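Local atomic coordinates of uncharacterized protein (Bacteroides ovatus, PDB entry 3NQK), a protein that is of unknown function but is largely beta, with an N-terminal part that probably forms an E-set-like, immunoglobulin-type sandwich. Residues 61-66 against 91-96. Sequence-based numbering, arbitrary orientation.
With EDO (1,2-ethanediol), chain C.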
ATOM      1  N   ILE A  61      24.127   9.679  -3.853  1.00 44.45           N
ATOM      2  CA  ILE A  61      23.095  10.702  -3.828  1.00 42.41           C
ATOM      3  C   ILE A  61      23.579  11.889  -3.008  1.00 44.74           C
ATOM      4  O   ILE A  61      24.191  11.714  -1.958  1.00 48.99           O
ATOM      5  CB  ILE A  61      21.813  10.192  -3.158  1.00 42.34           C
ATOM      6  CG1 ILE A  61      21.486   8.753  -3.596  1.00 43.62           C
ATOM      7  CG2 ILE A  61      20.668  11.123  -3.451  1.00 34.72           C
ATOM      8  CD1 ILE A  61      21.001   8.653  -4.973  1.00 49.98           C
ATOM      9  N   ALA A  62      23.268  13.093  -3.461  1.00 44.74           N
ATOM     10  CA  ALA A  62      23.661  14.303  -2.733  1.00 45.85           C
ATOM     11  C   ALA A  62      22.577  15.357  -2.811  1.00 45.54           C
ATOM     12  O   ALA A  62      21.818  15.420  -3.794  1.00 42.27           O
ATOM     13  CB  ALA A  62      24.982  14.861  -3.280  1.00 46.30           C
ATOM     14  N   VAL A  63      22.473  16.156  -1.751  1.00 45.96           N
ATOM     15  CA  VAL A  63      21.569  17.275  -1.736  1.00 47.57           C
ATOM     16  C   VAL A  63      22.090  18.299  -2.759  1.00 50.78           C
ATOM     17  O   VAL A  63      23.290  18.483  -2.886  1.00 52.88           O
ATOM     18  CB  VAL A  63      21.503  17.900  -0.336  1.00 48.48           C
ATOM     19  CG1 VAL A  63      20.601  19.131  -0.329  1.00 43.66           C
ATOM     20  CG2 VAL A  63      21.021  16.862   0.678  1.00 47.81           C
ATOM     21  N   ASP A  64      21.188  18.890  -3.540  1.00 52.39           N
ATOM     22  CA  ASP A  64      21.587  19.794  -4.628  1.00 54.71           C
ATOM     23  C   ASP A  64      21.048  21.209  -4.410  1.00 57.46           C
ATOM     24  O   ASP A  64      19.982  21.571  -4.913  1.00 54.33           O
ATOM     25  CB  ASP A  64      21.111  19.250  -5.978  1.00 54.54           C
ATOM     26  CG  ASP A  64      21.603  20.091  -7.165  1.00 57.16           C
ATOM     27  OD1 ASP A  64      22.480  20.962  -6.971  1.00 65.19           O
ATOM     28  OD2 ASP A  64      21.130  19.852  -8.293  1.00 55.85           O
ATOM     29  N   LYS A  65      21.828  22.012  -3.700  1.00 61.81           N
ATOM     30  CA  LYS A  65      21.460  23.376  -3.390  1.00 64.68           C
ATOM     31  C   LYS A  65      21.064  24.153  -4.676  1.00 66.94           C
ATOM     32  O   LYS A  65      19.971  24.764  -4.746  1.00 66.16           O
ATOM     33  CB  LYS A  65      22.653  24.072  -2.683  1.00 67.30           C
ATOM     34  CG  LYS A  65      22.310  25.348  -1.899  1.00 72.96           C
ATOM     35  CD  LYS A  65      23.561  25.917  -1.143  1.00 75.22           C
ATOM     36  N   ASP A  66      21.908  24.031  -5.715  1.00 68.00           N
ATOM     37  CA  ASP A  66      21.807  24.884  -6.927  1.00 68.16           C
ATOM     38  C   ASP A  66      20.543  24.691  -7.759  1.00 65.54           C
ATOM     39  O   ASP A  66      19.975  25.658  -8.243  1.00 67.76           O
ATOM     40  CB  ASP A  66      23.042  24.692  -7.824  1.00 70.41           C
ATOM     41  CG  ASP A  66      24.327  25.206  -7.176  1.00 74.14           C
ATOM     42  OD1 ASP A  66      24.240  26.009  -6.219  1.00 76.85           O
ATOM     43  OD2 ASP A  66      25.421  24.810  -7.632  1.00 76.48           O
ATOM     44  N   ASP A  91      18.924  19.498   9.815  1.00 62.94           N
ATOM     45  CA  ASP A  91      18.565  18.841  11.066  1.00 64.84           C
ATOM     46  C   ASP A  91      17.233  18.088  10.960  1.00 62.70           C
ATOM     47  O   ASP A  91      16.863  17.359  11.873  1.00 63.65           O
ATOM     48  CB  ASP A  91      18.518  19.868  12.229  1.00 67.01           C
ATOM     49  CG  ASP A  91      17.372  20.909  12.079  1.00 72.84           C
ATOM     50  OD1 ASP A  91      16.184  20.538  12.253  1.00 66.48           O
ATOM     51  OD2 ASP A  91      17.680  22.113  11.891  1.00 85.68           O
ATOM     52  N   LYS A  92      16.544  18.232   9.819  1.00 58.66           N
ATOM     53  CA  LYS A  92      15.204  17.662   9.655  1.00 56.00           C
ATOM     54  C   LYS A  92      15.159  16.348   8.846  1.00 53.04           C
ATOM     55  O   LYS A  92      14.089  15.734   8.730  1.00 49.70           O
ATOM     56  CB  LYS A  92      14.267  18.692   8.990  1.00 57.20           C
ATOM     57  CG  LYS A  92      13.989  19.992   9.834  1.00 63.04           C
ATOM     58  CD  LYS A  92      13.143  19.708  11.114  1.00 63.89           C
ATOM     59  CE  LYS A  92      12.704  21.024  11.833  1.00 63.01           C
ATOM     60  NZ  LYS A  92      13.858  21.827  12.369  1.00 65.59           N
ATOM     61  N   TYR A  93      16.310  15.908   8.306  1.00 51.82           N
ATOM     62  CA  TYR A  93      16.351  14.684   7.474  1.00 49.00           C
ATOM     63  C   TYR A  93      17.723  13.991   7.470  1.00 50.18           C
ATOM     64  O   TYR A  93      18.740  14.620   7.673  1.00 51.81           O
ATOM     65  CB  TYR A  93      15.982  15.027   6.035  1.00 47.16           C
ATOM     66  CG  TYR A  93      17.061  15.799   5.321  1.00 46.12           C
ATOM     67  CD1 TYR A  93      18.154  15.146   4.753  1.00 45.17           C
ATOM     68  CD2 TYR A  93      17.028  17.176   5.269  1.00 37.75           C
ATOM     69  CE1 TYR A  93      19.159  15.851   4.137  1.00 48.57           C
ATOM     70  CE2 TYR A  93      18.029  17.892   4.646  1.00 42.74           C
ATOM     71  CZ  TYR A  93      19.084  17.228   4.074  1.00 48.93           C
ATOM     72  OH  TYR A  93      20.085  17.941   3.478  1.00 54.49           O
ATOM     73  N   GLU A  94      17.718  12.692   7.171  1.00 52.24           N
ATOM     74  CA  GLU A  94      18.958  11.904   6.975  1.00 54.38           C
ATOM     75  C   GLU A  94      18.696  10.853   5.916  1.00 50.13           C
ATOM     76  O   GLU A  94      17.614  10.323   5.842  1.00 48.05           O
ATOM     77  CB  GLU A  94      19.389  11.188   8.283  1.00 58.43           C
ATOM     78  CG  GLU A  94      19.886  12.128   9.439  1.00 74.25           C
ATOM     79  CD  GLU A  94      21.330  12.666   9.217  1.00 89.31           C
ATOM     80  OE1 GLU A  94      21.892  12.469   8.111  1.00 99.00           O
ATOM     81  OE2 GLU A  94      21.888  13.281  10.156  1.00 90.37           O
ATOM     82  N   PHE A  95      19.685  10.579   5.077  1.00 48.37           N
ATOM     83  CA  PHE A  95      19.603   9.439   4.162  1.00 46.30           C
ATOM     84  C   PHE A  95      20.999   8.976   3.797  1.00 47.45           C
ATOM     85  O   PHE A  95      21.932   9.756   3.819  1.00 48.80           O
ATOM     86  CB  PHE A  95      18.801   9.788   2.900  1.00 44.18           C
ATOM     87  CG  PHE A  95      19.419  10.841   2.071  1.00 37.83           C
ATOM     88  CD1 PHE A  95      20.427  10.539   1.192  1.00 41.35           C
ATOM     89  CD2 PHE A  95      18.987  12.142   2.156  1.00 43.79           C
ATOM     90  CE1 PHE A  95      21.028  11.532   0.444  1.00 43.34           C
ATOM     91  CE2 PHE A  95      19.576  13.137   1.387  1.00 39.25           C
ATOM     92  CZ  PHE A  95      20.600  12.835   0.557  1.00 36.12           C
ATOM     93  N   PRO A  96      21.149   7.696   3.470  1.00 49.82           N
ATOM     94  CA  PRO A  96      22.483   7.206   3.154  1.00 52.72           C
ATOM     95  C   PRO A  96      23.017   7.787   1.844  1.00 53.83           C
ATOM     96  O   PRO A  96      22.280   7.904   0.865  1.00 52.68           O
ATOM     97  CB  PRO A  96      22.295   5.673   3.054  1.00 52.75           C
ATOM     98  CG  PRO A  96      20.846   5.452   2.937  1.00 51.33           C
ATOM     99  CD  PRO A  96      20.168   6.610   3.589  1.00 51.60           C
TER
HETATM  100  C1  EDO C 402      22.478  13.068   4.253  1.00 62.44           C
HETATM  101  O1  EDO C 402      21.981  12.453   5.458  1.00 54.49           O
HETATM  102  C2  EDO C 402      23.802  12.412   3.837  1.00 70.33           C
HETATM  103  O2  EDO C 402      23.806  12.149   2.422  1.00 70.74           O
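With CG set between the backbone N and the carbonyl carbon in both residues (chi1 72° and 64°), Tyr93 and Phe95 send their rings from the 91-96 segment toward Ile61 and Val63. Val63 answers with its own first torsion: CG2 lies anti to the carbonyl carbon, and this methyl is the branch that touches both rings. It meets Tyr93 near the phenol end, obliquely to the ring, with CG2 3.9 Å from Tyr93 CZ, as Val63 and Tyr93 reach toward one another. Toward Phe95 the same methyl lies at the ring edge, close to the plane, with Val63 CG2 4.1 Å from Phe95 CZ. Ile61 touches Phe95 with CB and CG2 while its CG1 and CD1 turn away from the ring; Ile61 CB sits 3.9 Å from Phe95 CE1, oblique to the ring. The contact is consistent with an E-set-like beta-sandwich: strand 93-94 is an edge strand, within this chain, of the four-stranded antiparallel sheet, where Glu94 pairs with Asp113. Phe95 lies just beyond it, as the chain passes to the other sheet, where Glu97 pairs with Ile61 of strand 57-63. The touching parts run roughly antiparallel, 160° apart, yet the nearest CA atoms, those of Ile61 and Pro96, remain 7.8 Å from each other. Leu110 and Leu129, one from each sheet, also pack on Phe95, and Phe114 on Tyr93. A 1,2-ethanediol molecule, probably from the crystallisation liquor, lies over one face of Phe95, its C1 over the centre of the ring, 4.0 Å above the plane. Its O1 is held twice, accepting a nearly straight bond from the backbone N of Phe95 (3.0 Å) and donating to Glu94 OE1 at 2.7 Å.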